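Local coordinates for NADH oxidoreductase (Mesorhizobium loti, PDB 3PI7), which probably binds NADPH and acts as an NAD(P)H-dependent oxidoreductase, perhaps a quinone reductase, at residues Lys12-Val17 with Glu329-Val334; Ala67-Gln72 with Arg81-Glu86; Leu151-Met156 with Cys178-Gly183; Ala155-Val160 with Lys166-Thr171. One frame throughout, in Å; residues are numbered along the deposited sequence.

Contact 1: Lys12-Val17 with Glu329-Val334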
loop_
_atom_site.group_PDB
_atom_site.type_symbol
_atom_site.label_atom_id
_atom_site.label_comp_id
_atom_site.label_asym_id
_atom_site.label_seq_id
_atom_site.Cartn_x
_atom_site.Cartn_y
_atom_site.Cartn_z
ATOM N N LYS A 12 6.303 -39.646 18.798
ATOM C CA LYS A 12 6.221 -39.612 17.353
ATOM C C LYS A 12 5.860 -38.183 16.955
ATOM O O LYS A 12 5.198 -37.476 17.717
ATOM C CB LYS A 12 5.257 -40.649 16.752
ATOM C CG LYS A 12 3.816 -40.641 17.213
ATOM C CD LYS A 12 3.049 -41.760 16.497
ATOM C CE LYS A 12 1.542 -41.635 16.559
ATOM N NZ LYS A 12 1.003 -41.840 17.925
ATOM N N ALA A 13 6.335 -37.748 15.781
ATOM C CA ALA A 13 6.119 -36.394 15.299
ATOM C C ALA A 13 6.336 -36.329 13.809
ATOM O O ALA A 13 6.920 -37.266 13.254
ATOM C CB ALA A 13 7.076 -35.434 16.010
ATOM N N LEU A 14 5.852 -35.247 13.157
ATOM C CA LEU A 14 6.059 -34.977 11.715
ATOM C C LEU A 14 7.129 -33.922 11.653
ATOM O O LEU A 14 6.870 -32.754 11.986
ATOM C CB LEU A 14 4.756 -34.527 11.025
ATOM C CG LEU A 14 3.559 -35.454 11.198
ATOM C CD1 LEU A 14 2.367 -34.907 10.459
ATOM C CD2 LEU A 14 3.886 -36.902 10.726
ATOM N N LEU A 15 8.357 -34.357 11.350
ATOM C CA LEU A 15 9.543 -33.524 11.412
ATOM C C LEU A 15 9.866 -32.811 10.135
ATOM O O LEU A 15 9.860 -33.413 9.066
ATOM C CB LEU A 15 10.741 -34.373 11.794
ATOM C CG LEU A 15 10.527 -35.322 12.952
ATOM C CD1 LEU A 15 11.723 -36.240 13.095
ATOM C CD2 LEU A 15 10.248 -34.563 14.238
ATOM N N LEU A 16 10.251 -31.544 10.264
ATOM C CA LEU A 16 10.658 -30.741 9.110
ATOM C C LEU A 16 11.896 -31.315 8.450
ATOM O O LEU A 16 12.888 -31.611 9.124
ATOM C CB LEU A 16 10.935 -29.308 9.539
ATOM C CG LEU A 16 9.723 -28.532 9.960
ATOM C CD1 LEU A 16 10.128 -27.386 10.830
ATOM C CD2 LEU A 16 8.890 -28.091 8.741
ATOM N N VAL A 17 11.832 -31.466 7.121
ATOM C CA VAL A 17 12.952 -31.970 6.331
ATOM C C VAL A 17 13.784 -30.763 5.898
ATOM O O VAL A 17 15.014 -30.844 5.807
ATOM C CB VAL A 17 12.388 -32.787 5.137
ATOM C CG1 VAL A 17 13.435 -33.076 4.069
ATOM C CG2 VAL A 17 11.764 -34.077 5.627
ATOM N N GLU A 329 -0.850 -41.629 9.641
ATOM C CA GLU A 329 -1.372 -41.537 8.281
ATOM C C GLU A 329 -1.134 -40.170 7.653
ATOM O O GLU A 329 -1.440 -40.010 6.478
ATOM C CB GLU A 329 -2.905 -41.803 8.258
ATOM C CG GLU A 329 -3.335 -43.195 8.703
ATOM C CD GLU A 329 -2.909 -44.331 7.794
ATOM O OE1 GLU A 329 -2.303 -44.085 6.720
ATOM O OE2 GLU A 329 -3.168 -45.486 8.182
ATOM N N ALA A 330 -0.673 -39.166 8.429
ATOM C CA ALA A 330 -0.592 -37.795 7.961
ATOM C C ALA A 330 0.336 -37.590 6.750
ATOM O O ALA A 330 -0.061 -36.904 5.804
ATOM C CB ALA A 330 -0.177 -36.883 9.101
ATOM N N ILE A 331 1.544 -38.180 6.762
ATOM C CA ILE A 331 2.491 -37.993 5.644
ATOM C C ILE A 331 1.858 -38.484 4.363
ATOM O O ILE A 331 1.882 -37.801 3.332
ATOM C CB ILE A 331 3.860 -38.694 5.927
ATOM C CG1 ILE A 331 4.579 -38.041 7.135
ATOM C CG2 ILE A 331 4.777 -38.710 4.677
ATOM C CD1 ILE A 331 5.021 -36.668 6.956
ATOM N N ALA A 332 1.233 -39.649 4.436
ATOM C CA ALA A 332 0.651 -40.220 3.246
ATOM C C ALA A 332 -0.616 -39.540 2.786
ATOM O O ALA A 332 -0.761 -39.356 1.585
ATOM C CB ALA A 332 0.362 -41.703 3.464
ATOM N N TRP A 333 -1.539 -39.178 3.695
ATOM C CA TRP A 333 -2.869 -38.776 3.246
ATOM C C TRP A 333 -3.347 -37.376 3.546
ATOM O O TRP A 333 -4.453 -37.031 3.102
ATOM C CB TRP A 333 -3.908 -39.790 3.766
ATOM C CG TRP A 333 -3.527 -41.212 3.474
ATOM C CD1 TRP A 333 -3.280 -42.188 4.389
ATOM C CD2 TRP A 333 -3.187 -41.770 2.188
ATOM N NE1 TRP A 333 -2.855 -43.335 3.757
ATOM C CE2 TRP A 333 -2.820 -43.114 2.402
ATOM C CE3 TRP A 333 -3.208 -41.274 0.865
ATOM C CZ2 TRP A 333 -2.431 -43.962 1.354
ATOM C CZ3 TRP A 333 -2.800 -42.107 -0.168
ATOM C CH2 TRP A 333 -2.443 -43.441 0.075
ATOM N N VAL A 334 -2.563 -36.549 4.239
ATOM C CA VAL A 334 -3.014 -35.166 4.423
ATOM C C VAL A 334 -3.161 -34.475 3.006
ATOM O O VAL A 334 -4.194 -33.860 2.795
ATOM C CB VAL A 334 -2.107 -34.377 5.384
ATOM C CG1 VAL A 334 -2.139 -32.880 5.094
ATOM C CG2 VAL A 334 -2.491 -34.669 6.835
#

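Contact 2: Ala67-Gln72 with Arg81-Glu86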
loop_
_atom_site.group_PDB
_atom_site.type_symbol
_atom_site.label_atom_id
_atom_site.label_comp_id
_atom_site.label_asym_id
_atom_site.label_seq_id
_atom_site.Cartn_x
_atom_site.Cartn_y
_atom_site.Cartn_z
ATOM N N ALA A 67 2.481 -23.294 4.010
ATOM C CA ALA A 67 3.510 -22.344 3.581
ATOM C C ALA A 67 4.775 -22.537 4.398
ATOM O O ALA A 67 5.887 -22.512 3.863
ATOM C CB ALA A 67 2.985 -20.908 3.766
ATOM N N PHE A 68 4.609 -22.735 5.726
ATOM C CA PHE A 68 5.759 -22.879 6.595
ATOM C C PHE A 68 6.600 -24.110 6.274
ATOM O O PHE A 68 7.827 -23.986 6.231
ATOM C CB PHE A 68 5.311 -22.884 8.063
ATOM C CG PHE A 68 6.442 -23.167 9.012
ATOM C CD1 PHE A 68 7.407 -22.206 9.270
ATOM C CD2 PHE A 68 6.548 -24.409 9.642
ATOM C CE1 PHE A 68 8.442 -22.458 10.182
ATOM C CE2 PHE A 68 7.595 -24.668 10.533
ATOM C CZ PHE A 68 8.547 -23.699 10.778
ATOM N N ILE A 69 5.983 -25.291 6.089
ATOM C CA ILE A 69 6.769 -26.524 5.856
ATOM C C ILE A 69 7.511 -26.444 4.489
ATOM O O ILE A 69 8.610 -26.999 4.323
ATOM C CB ILE A 69 5.909 -27.811 6.007
ATOM C CG1 ILE A 69 4.858 -27.958 4.879
ATOM C CG2 ILE A 69 5.233 -27.817 7.388
ATOM C CD1 ILE A 69 4.058 -29.244 4.880
ATOM N N LYS A 70 6.940 -25.663 3.571
ATOM C CA LYS A 70 7.513 -25.445 2.249
ATOM C C LYS A 70 8.629 -24.413 2.283
ATOM O O LYS A 70 9.256 -24.196 1.259
ATOM C CB LYS A 70 6.414 -25.004 1.280
ATOM C CG LYS A 70 5.490 -26.163 0.897
ATOM C CD LYS A 70 4.278 -25.660 0.112
ATOM C CE LYS A 70 4.032 -26.549 -1.077
ATOM N NZ LYS A 70 4.699 -26.027 -2.299
ATOM N N GLY A 71 8.876 -23.795 3.445
ATOM C CA GLY A 71 9.886 -22.740 3.608
ATOM C C GLY A 71 9.475 -21.422 2.954
ATOM O O GLY A 71 10.322 -20.607 2.587
ATOM N N GLN A 72 8.168 -21.231 2.794
ATOM C CA GLN A 72 7.523 -20.114 2.110
ATOM C C GLN A 72 6.732 -19.199 3.056
ATOM O O GLN A 72 5.936 -18.367 2.603
ATOM C CB GLN A 72 6.606 -20.668 1.018
ATOM C CG GLN A 72 7.443 -21.294 -0.101
ATOM C CD GLN A 72 6.684 -22.107 -1.111
ATOM O OE1 GLN A 72 7.264 -22.905 -1.828
ATOM N NE2 GLN A 72 5.386 -21.960 -1.180
ATOM N N ARG A 81 12.565 -30.432 13.542
ATOM C CA ARG A 81 11.553 -30.125 14.535
ATOM C C ARG A 81 10.192 -30.449 13.991
ATOM O O ARG A 81 9.968 -30.307 12.793
ATOM C CB ARG A 81 11.588 -28.630 14.950
ATOM C CG ARG A 81 12.912 -28.210 15.499
ATOM C CD ARG A 81 13.278 -28.927 16.787
ATOM N NE ARG A 81 14.583 -28.430 17.223
ATOM C CZ ARG A 81 14.741 -27.311 17.934
ATOM N NH1 ARG A 81 13.685 -26.608 18.321
ATOM N NH2 ARG A 81 15.958 -26.860 18.211
ATOM N N PRO A 82 9.258 -30.808 14.867
ATOM C CA PRO A 82 7.875 -30.994 14.426
ATOM C C PRO A 82 7.286 -29.668 13.979
ATOM O O PRO A 82 7.512 -28.609 14.606
ATOM C CB PRO A 82 7.157 -31.442 15.720
ATOM C CG PRO A 82 8.240 -32.002 16.586
ATOM C CD PRO A 82 9.380 -31.064 16.319
ATOM N N ALA A 83 6.571 -29.713 12.873
ATOM C CA ALA A 83 5.829 -28.567 12.339
ATOM C C ALA A 83 4.443 -28.501 13.059
ATOM O O ALA A 83 4.167 -29.335 13.910
ATOM C CB ALA A 83 5.661 -28.744 10.833
ATOM N N GLY A 84 3.610 -27.523 12.694
ATOM C CA GLY A 84 2.271 -27.372 13.244
ATOM C C GLY A 84 2.197 -26.178 14.156
ATOM O O GLY A 84 2.904 -26.096 15.171
ATOM N N PHE A 85 1.354 -25.241 13.804
ATOM C CA PHE A 85 1.293 -24.013 14.589
ATOM C C PHE A 85 0.268 -24.045 15.697
ATOM O O PHE A 85 0.421 -23.260 16.626
ATOM C CB PHE A 85 1.009 -22.812 13.684
ATOM C CG PHE A 85 2.202 -22.371 12.870
ATOM C CD1 PHE A 85 3.431 -22.133 13.477
ATOM C CD2 PHE A 85 2.086 -22.153 11.501
ATOM C CE1 PHE A 85 4.545 -21.766 12.712
ATOM C CE2 PHE A 85 3.184 -21.731 10.749
ATOM C CZ PHE A 85 4.410 -21.558 11.356
ATOM N N GLU A 86 -0.812 -24.821 15.589
ATOM C CA GLU A 86 -1.816 -24.793 16.640
ATOM C C GLU A 86 -2.445 -26.148 16.924
ATOM O O GLU A 86 -2.456 -27.041 16.088
ATOM C CB GLU A 86 -2.946 -23.757 16.369
ATOM C CG GLU A 86 -4.051 -24.151 15.410
ATOM C CD GLU A 86 -5.178 -23.159 15.139
ATOM O OE1 GLU A 86 -5.632 -22.435 16.063
ATOM O OE2 GLU A 86 -5.638 -23.148 13.977
#

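Contact 3: Leu151-Met156 with Cys178-Gly183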
loop_
_atom_site.group_PDB
_atom_site.type_symbol
_atom_site.label_atom_id
_atom_site.label_comp_id
_atom_site.label_asym_id
_atom_site.label_seq_id
_atom_site.Cartn_x
_atom_site.Cartn_y
_atom_site.Cartn_z
ATOM N N LEU A 151 -9.247 -15.718 15.844
ATOM C CA LEU A 151 -8.708 -14.419 16.249
ATOM C C LEU A 151 -8.389 -13.580 15.050
ATOM O O LEU A 151 -8.577 -12.375 15.125
ATOM C CB LEU A 151 -7.485 -14.551 17.161
ATOM C CG LEU A 151 -7.798 -15.273 18.487
ATOM C CD1 LEU A 151 -6.549 -15.415 19.304
ATOM C CD2 LEU A 151 -8.891 -14.516 19.305
ATOM N N THR A 152 -7.966 -14.194 13.924
ATOM C CA THR A 152 -7.745 -13.420 12.699
ATOM C C THR A 152 -9.085 -12.878 12.208
ATOM O O THR A 152 -9.136 -11.731 11.738
ATOM C CB THR A 152 -7.098 -14.299 11.615
ATOM O OG1 THR A 152 -5.910 -14.865 12.146
ATOM C CG2 THR A 152 -6.765 -13.522 10.339
ATOM N N ALA A 153 -10.162 -13.684 12.323
ATOM C CA ALA A 153 -11.481 -13.230 11.863
ATOM C C ALA A 153 -11.943 -12.047 12.675
ATOM O O ALA A 153 -12.478 -11.090 12.119
ATOM C CB ALA A 153 -12.517 -14.345 11.948
ATOM N N ILE A 154 -11.788 -12.114 13.986
ATOM C CA ILE A 154 -12.213 -11.011 14.840
ATOM C C ILE A 154 -11.402 -9.780 14.508
ATOM O O ILE A 154 -11.968 -8.713 14.298
ATOM C CB ILE A 154 -12.111 -11.402 16.334
ATOM C CG1 ILE A 154 -13.201 -12.464 16.645
ATOM C CG2 ILE A 154 -12.249 -10.145 17.274
ATOM C CD1 ILE A 154 -12.977 -13.239 17.981
ATOM N N ALA A 155 -10.077 -9.928 14.463
ATOM C CA ALA A 155 -9.225 -8.774 14.244
ATOM C C ALA A 155 -9.467 -8.122 12.876
ATOM O O ALA A 155 -9.544 -6.902 12.800
ATOM C CB ALA A 155 -7.773 -9.184 14.382
HETATM N N MSE A 156 -9.629 -8.918 11.817
HETATM C CA MSE A 156 -9.821 -8.359 10.487
HETATM C C MSE A 156 -11.247 -7.864 10.290
HETATM O O MSE A 156 -11.436 -6.839 9.654
HETATM C CB MSE A 156 -9.416 -9.368 9.401
HETATM C CG MSE A 156 -7.897 -9.600 9.403
HETATM SE SE MSE A 156 -7.199 -10.360 7.722
HETATM C CE MSE A 156 -8.603 -11.561 7.605
ATOM N N CYS A 178 -12.482 -17.128 5.859
ATOM C CA CYS A 178 -13.492 -16.314 5.177
ATOM C C CYS A 178 -14.883 -16.701 5.646
ATOM O O CYS A 178 -15.720 -15.815 5.871
ATOM C CB CYS A 178 -13.355 -16.420 3.664
ATOM S SG CYS A 178 -11.902 -15.562 3.003
ATOM N N LYS A 179 -15.125 -18.001 5.866
ATOM C CA LYS A 179 -16.420 -18.432 6.353
ATOM C C LYS A 179 -16.699 -17.885 7.750
ATOM O O LYS A 179 -17.830 -17.499 8.013
ATOM C CB LYS A 179 -16.558 -19.961 6.304
ATOM C CG LYS A 179 -16.519 -20.466 4.859
ATOM C CD LYS A 179 -17.026 -21.902 4.687
ATOM C CE LYS A 179 -16.069 -22.946 5.187
ATOM N NZ LYS A 179 -16.526 -24.300 4.765
ATOM N N LEU A 180 -15.692 -17.802 8.640
ATOM C CA LEU A 180 -15.919 -17.199 9.962
ATOM C C LEU A 180 -16.265 -15.699 9.822
ATOM O O LEU A 180 -17.135 -15.185 10.525
ATOM C CB LEU A 180 -14.674 -17.354 10.853
ATOM C CG LEU A 180 -14.335 -18.757 11.368
ATOM C CD1 LEU A 180 -13.027 -18.740 12.076
ATOM C CD2 LEU A 180 -15.424 -19.304 12.256
ATOM N N ILE A 181 -15.546 -14.990 8.947
ATOM C CA ILE A 181 -15.781 -13.553 8.742
ATOM C C ILE A 181 -17.156 -13.336 8.136
ATOM O O ILE A 181 -17.859 -12.431 8.562
ATOM C CB ILE A 181 -14.650 -12.895 7.902
ATOM C CG1 ILE A 181 -13.338 -13.012 8.693
ATOM C CG2 ILE A 181 -14.973 -11.380 7.605
ATOM C CD1 ILE A 181 -12.080 -12.532 7.974
ATOM N N ILE A 182 -17.545 -14.190 7.174
ATOM C CA ILE A 182 -18.872 -14.088 6.543
ATOM C C ILE A 182 -19.963 -14.168 7.644
ATOM O O ILE A 182 -20.873 -13.334 7.652
ATOM C CB ILE A 182 -19.075 -15.138 5.410
ATOM C CG1 ILE A 182 -18.205 -14.798 4.189
ATOM C CG2 ILE A 182 -20.556 -15.161 4.981
ATOM C CD1 ILE A 182 -18.021 -15.926 3.154
ATOM N N GLY A 183 -19.819 -15.121 8.573
ATOM C CA GLY A 183 -20.722 -15.307 9.715
ATOM C C GLY A 183 -20.845 -14.066 10.585
ATOM O O GLY A 183 -21.956 -13.616 10.869
#

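Contact 4: Ala155-Val160 with Lys166-Thr171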
loop_
_atom_site.group_PDB
_atom_site.type_symbol
_atom_site.label_atom_id
_atom_site.label_comp_id
_atom_site.label_asym_id
_atom_site.label_seq_id
_atom_site.Cartn_x
_atom_site.Cartn_y
_atom_site.Cartn_z
ATOM N N ALA A 155 -10.077 -9.928 14.463
ATOM C CA ALA A 155 -9.225 -8.774 14.244
ATOM C C ALA A 155 -9.467 -8.122 12.876
ATOM O O ALA A 155 -9.544 -6.902 12.800
ATOM C CB ALA A 155 -7.773 -9.184 14.382
HETATM N N MSE A 156 -9.629 -8.918 11.817
HETATM C CA MSE A 156 -9.821 -8.359 10.487
HETATM C C MSE A 156 -11.247 -7.864 10.290
HETATM O O MSE A 156 -11.436 -6.839 9.654
HETATM C CB MSE A 156 -9.416 -9.368 9.401
HETATM C CG MSE A 156 -7.897 -9.600 9.403
HETATM SE SE MSE A 156 -7.199 -10.360 7.722
HETATM C CE MSE A 156 -8.603 -11.561 7.605
ATOM N N PHE A 157 -12.231 -8.523 10.883
ATOM C CA PHE A 157 -13.582 -8.006 10.773
ATOM C C PHE A 157 -13.671 -6.645 11.510
ATOM O O PHE A 157 -14.425 -5.776 11.056
ATOM C CB PHE A 157 -14.619 -9.012 11.259
ATOM C CG PHE A 157 -16.012 -8.491 11.029
ATOM C CD1 PHE A 157 -16.472 -8.228 9.739
ATOM C CD2 PHE A 157 -16.854 -8.218 12.103
ATOM C CE1 PHE A 157 -17.748 -7.692 9.533
ATOM C CE2 PHE A 157 -18.137 -7.708 11.886
ATOM C CZ PHE A 157 -18.563 -7.428 10.604
ATOM N N ASP A 158 -12.854 -6.433 12.587
ATOM C CA ASP A 158 -12.808 -5.159 13.314
ATOM C C ASP A 158 -12.373 -4.038 12.340
ATOM O O ASP A 158 -12.870 -2.927 12.428
ATOM C CB ASP A 158 -11.859 -5.246 14.526
ATOM C CG ASP A 158 -12.489 -5.688 15.846
ATOM O OD1 ASP A 158 -13.741 -5.767 15.917
ATOM O OD2 ASP A 158 -11.732 -5.904 16.824
ATOM N N ILE A 159 -11.462 -4.356 11.391
ATOM C CA ILE A 159 -11.008 -3.371 10.378
ATOM C C ILE A 159 -12.206 -2.986 9.508
ATOM O O ILE A 159 -12.439 -1.808 9.254
ATOM C CB ILE A 159 -9.852 -3.914 9.514
ATOM C CG1 ILE A 159 -8.622 -4.235 10.383
ATOM C CG2 ILE A 159 -9.507 -2.932 8.378
ATOM C CD1 ILE A 159 -7.569 -5.163 9.669
ATOM N N VAL A 160 -12.965 -3.992 9.053
ATOM C CA VAL A 160 -14.163 -3.755 8.238
ATOM C C VAL A 160 -15.146 -2.861 9.013
ATOM O O VAL A 160 -15.688 -1.898 8.457
ATOM C CB VAL A 160 -14.817 -5.100 7.820
ATOM C CG1 VAL A 160 -16.141 -4.860 7.085
ATOM C CG2 VAL A 160 -13.864 -5.906 6.952
ATOM N N LYS A 166 -20.701 -1.092 4.613
ATOM C CA LYS A 166 -21.297 -2.402 4.790
ATOM C C LYS A 166 -20.655 -3.463 3.889
ATOM O O LYS A 166 -20.367 -4.569 4.361
ATOM C CB LYS A 166 -22.829 -2.361 4.609
ATOM C CG LYS A 166 -23.535 -1.632 5.763
ATOM C CD LYS A 166 -23.310 -2.275 7.170
ATOM C CE LYS A 166 -23.783 -1.391 8.303
ATOM N NZ LYS A 166 -23.784 -2.110 9.601
ATOM N N ALA A 167 -20.341 -3.107 2.635
ATOM C CA ALA A 167 -19.726 -4.083 1.742
ATOM C C ALA A 167 -18.229 -4.153 1.917
ATOM O O ALA A 167 -17.587 -3.145 2.132
ATOM C CB ALA A 167 -20.030 -3.742 0.296
ATOM N N PHE A 168 -17.666 -5.368 1.785
ATOM C CA PHE A 168 -16.223 -5.551 1.841
ATOM C C PHE A 168 -15.890 -6.754 0.970
ATOM O O PHE A 168 -16.795 -7.499 0.586
ATOM C CB PHE A 168 -15.724 -5.673 3.281
ATOM C CG PHE A 168 -16.159 -6.927 3.976
ATOM C CD1 PHE A 168 -17.450 -7.046 4.497
ATOM C CD2 PHE A 168 -15.302 -8.028 4.058
ATOM C CE1 PHE A 168 -17.837 -8.200 5.177
ATOM C CE2 PHE A 168 -15.704 -9.193 4.720
ATOM C CZ PHE A 168 -16.987 -9.289 5.221
ATOM N N VAL A 169 -14.635 -6.876 0.571
ATOM C CA VAL A 169 -14.257 -7.925 -0.382
ATOM C C VAL A 169 -13.265 -8.892 0.238
ATOM O O VAL A 169 -12.373 -8.484 0.980
ATOM C CB VAL A 169 -13.681 -7.307 -1.705
ATOM C CG1 VAL A 169 -13.411 -8.371 -2.771
ATOM C CG2 VAL A 169 -14.598 -6.235 -2.261
HETATM N N MSE A 170 -13.368 -10.168 -0.179
HETATM C CA MSE A 170 -12.420 -11.191 0.256
HETATM C C MSE A 170 -12.126 -12.145 -0.870
HETATM O O MSE A 170 -13.048 -12.622 -1.520
HETATM C CB MSE A 170 -12.960 -11.993 1.449
HETATM C CG MSE A 170 -13.011 -11.168 2.704
HETATM SE SE MSE A 170 -13.415 -12.225 4.237
HETATM C CE MSE A 170 -15.256 -12.676 3.791
ATOM N N THR A 171 -10.840 -12.425 -1.104
ATOM C CA THR A 171 -10.469 -13.515 -2.016
ATOM C C THR A 171 -10.411 -14.819 -1.201
ATOM O O THR A 171 -10.363 -14.780 0.037
ATOM C CB THR A 171 -9.158 -13.255 -2.711
ATOM O OG1 THR A 171 -8.204 -12.819 -1.753
ATOM C CG2 THR A 171 -9.273 -12.280 -3.823
#

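Contact 1: Lys12-Val17 with Glu329-Val334
Strand 10-16 and helix 327-338, from near the two ends of the chain, come together where Leu-14 points its side chain at Ala-330 and Ile-331. The backbones keep their distance, with 7.7 Å from Leu-14 CA to Ile-331 CA, and side chains fill what lies between. Leu-14 reaches across with CG anti to its own carbonyl carbon (chi1 -54°) and CD1 extended away from CA (chi2 -179°), which leaves the two methyls to touch different partners. CD1 presses on Ala-330 CB at 3.5 Å, tighter than carbons usually pack, while CD2 lies 3.8 Å from Ile-331 CG1 and 3.9 Å from Ile-331 CD1. Leu-14 and Ile-331 run past one another in opposite directions, Ile-331 offering the flank of its longer branch and Leu-14 a branch end. In this GroES-like half of a medium-chain reductase the chain returns after the nucleotide-binding sheet: strands 323-326 and 345-348 pair in parallel, with helix 327-338 between them in the chain as a beta-alpha-beta crossover, and the second of these strands also pairs with strand 58-60. Leu-14 also rests on Leu-327 of the same helix, and Ile-331 on Leu-37 of strand 37-43, the antiparallel partner of 10-16. On the helix, Trp-333 N bonds to Glu-329 O at 2.9 Å and Val-334 N to Ala-330 O at 3.0 Å.

Contact 2: Ala67-Gln72 with Arg81-Glu86
With its CG anti to the backbone N (chi1 174°), Phe-68 holds its ring out toward Phe-85, whose own CG sits beside its backbone N (chi1 -75°) and carries the far end of its ring back to meet it. Phe-85 CZ lies over one face of the Phe-68 ring, displaced toward the rim, at 3.5 Å from Phe-68 CG, and Phe-85 CE2 comes within 3.6 Å of Phe-68 CB. The planes are inclined at 54° with centroids 5.0 Å apart, an oblique aromatic pair. With an alanine in place of Phe-68 the ring face under Phe-85 CZ is gone, and the Phe-85 ring would probably be less closely held on that side. This is the end of helix 63-69 in the GroES-like domain, closed by a Schellman motif: Gly-71 has positive phi, Gln-72 N bonds to Ala-67 O at 2.8 Å, and Gly-71 N to Phe-68 O at 3.0 Å. Next to Phe-68 in the helix, Ile-69 brings CG2 to 3.6 Å from Ala-83 CB. Asp-65, a turn earlier in the helix, takes the Phe-85 N-H on OD1, and a glycerol, hydrogen-bonded to Pro-82 O and Gly-84 O, lies close by Phe-68.

Contact 3: Leu151-Met156 with Cys178-Gly183
Helices 148-163 and 176-188 cross at -47° here with their axes 8.9 Å apart, and Ala-153 CA and Ile-181 CA approach to 5.3 Å. The small side chain of Ala-153 makes that approach possible: its CB points at the second helix, 3.6 Å from Ile-181 CG1 and 3.9 Å from Leu-180 CB. Ile-181 does more than touch the methyl. Its CG1, anti to the carbonyl carbon (chi1 -63°), also lies 3.7 Å from Ala-153 CA, and so rests against the backbone of the helix itself. From there CD1 runs on to the end of Met-156, a selenomethionine in this crystal, whose CE methyl it meets at 3.6 Å. The bend at the last Met-156 torsion (chi3 -43°) swings CE toward CD1, and the two chains cross at about a right angle, one turn further along the first helix from Ala-153. Helix 176-188 follows strand 167-170 and leads to strand 191-196, the first beta-alpha-beta unit of the Rossmann sheet. Ile-181 also packs on Phe-168 and Met-170 of that first strand, and Met-156 on Tyr-262 and Phe-288. No hydrogen bond joins the two segments, and every meeting is carbon on carbon. The hold therefore rests on shape and burial, with an alanine at the close approach and two longer chains filling the space beside it.

Contact 4: Ala155-Val160 with Lys166-Thr171
Val-160 sets both of its methyls on one face of the Phe-168 ring, CG1 toward the CD1 side and CG2 toward the CD2 side. CG1 lies 3.6 Å from Phe-168 CD1, and CG2 makes a CH-pi contact, 4.2 Å from the ring centroid and 27° off its normal. CG1 also closes on Phe-168 CB at 3.9 Å, so the valine covers the root of the ring as well as its face. A second residue of the helix, Phe-157, brings CE1 to within 4.4 Å of Phe-168 CE1, the phenylalanine of the strand meeting the Phe-157 ring at its edge, near the plane. Phe-168 points toward the helix from the strand, and chi1 of 68°, with CG between the backbone N and the carbonyl carbon, turns its ring beneath the Val-160 methyls. An alanine here lacks both methyls, and the Phe-168 ring is likely to lose its CH-pi partner and be less firmly held against turning. The selenium of Met-170, two residues along the strand, lies at the ring's edge in its plane. Further out, Phe-157 meets Phe-190 edge-to-face, while Ile-181 and Ala-185 of helix 176-188 pack on Phe-168. Strand 167-170 is hydrogen-bonded to 191-196 through Phe-168 and to 236-239 through Val-169, within the parallel Rossmann sheet. Helices 148-163 and 176-188 both pack onto this strand, and Val-160 reaches across to Ile-236 on the adjoining one.

The contacts fall into two pairs, one in each half of the protein. Contacts 1 and 2, with centres 11 Å apart, touch: strand 10-16 is hydrogen-bonded to the loop of 81-86, and Leu-16 packs on Phe-68. Contacts 2, 3 and 4 all lie inside the long loop closed by contact 1, contact 2 coming first; the chain goes out to the Rossmann domain and returns near its end. Contacts 3 and 4, whose centres are about 8 Å apart, share Ala-155 and Met-156 on helix 148-163, which faces both helix 176-188 and strand 167-170. About 27 Å separates the centres of contacts 2 and 4, on opposite sides of the chain's centre, consistent with the GroES-like and probable nucleotide-binding halves of this family.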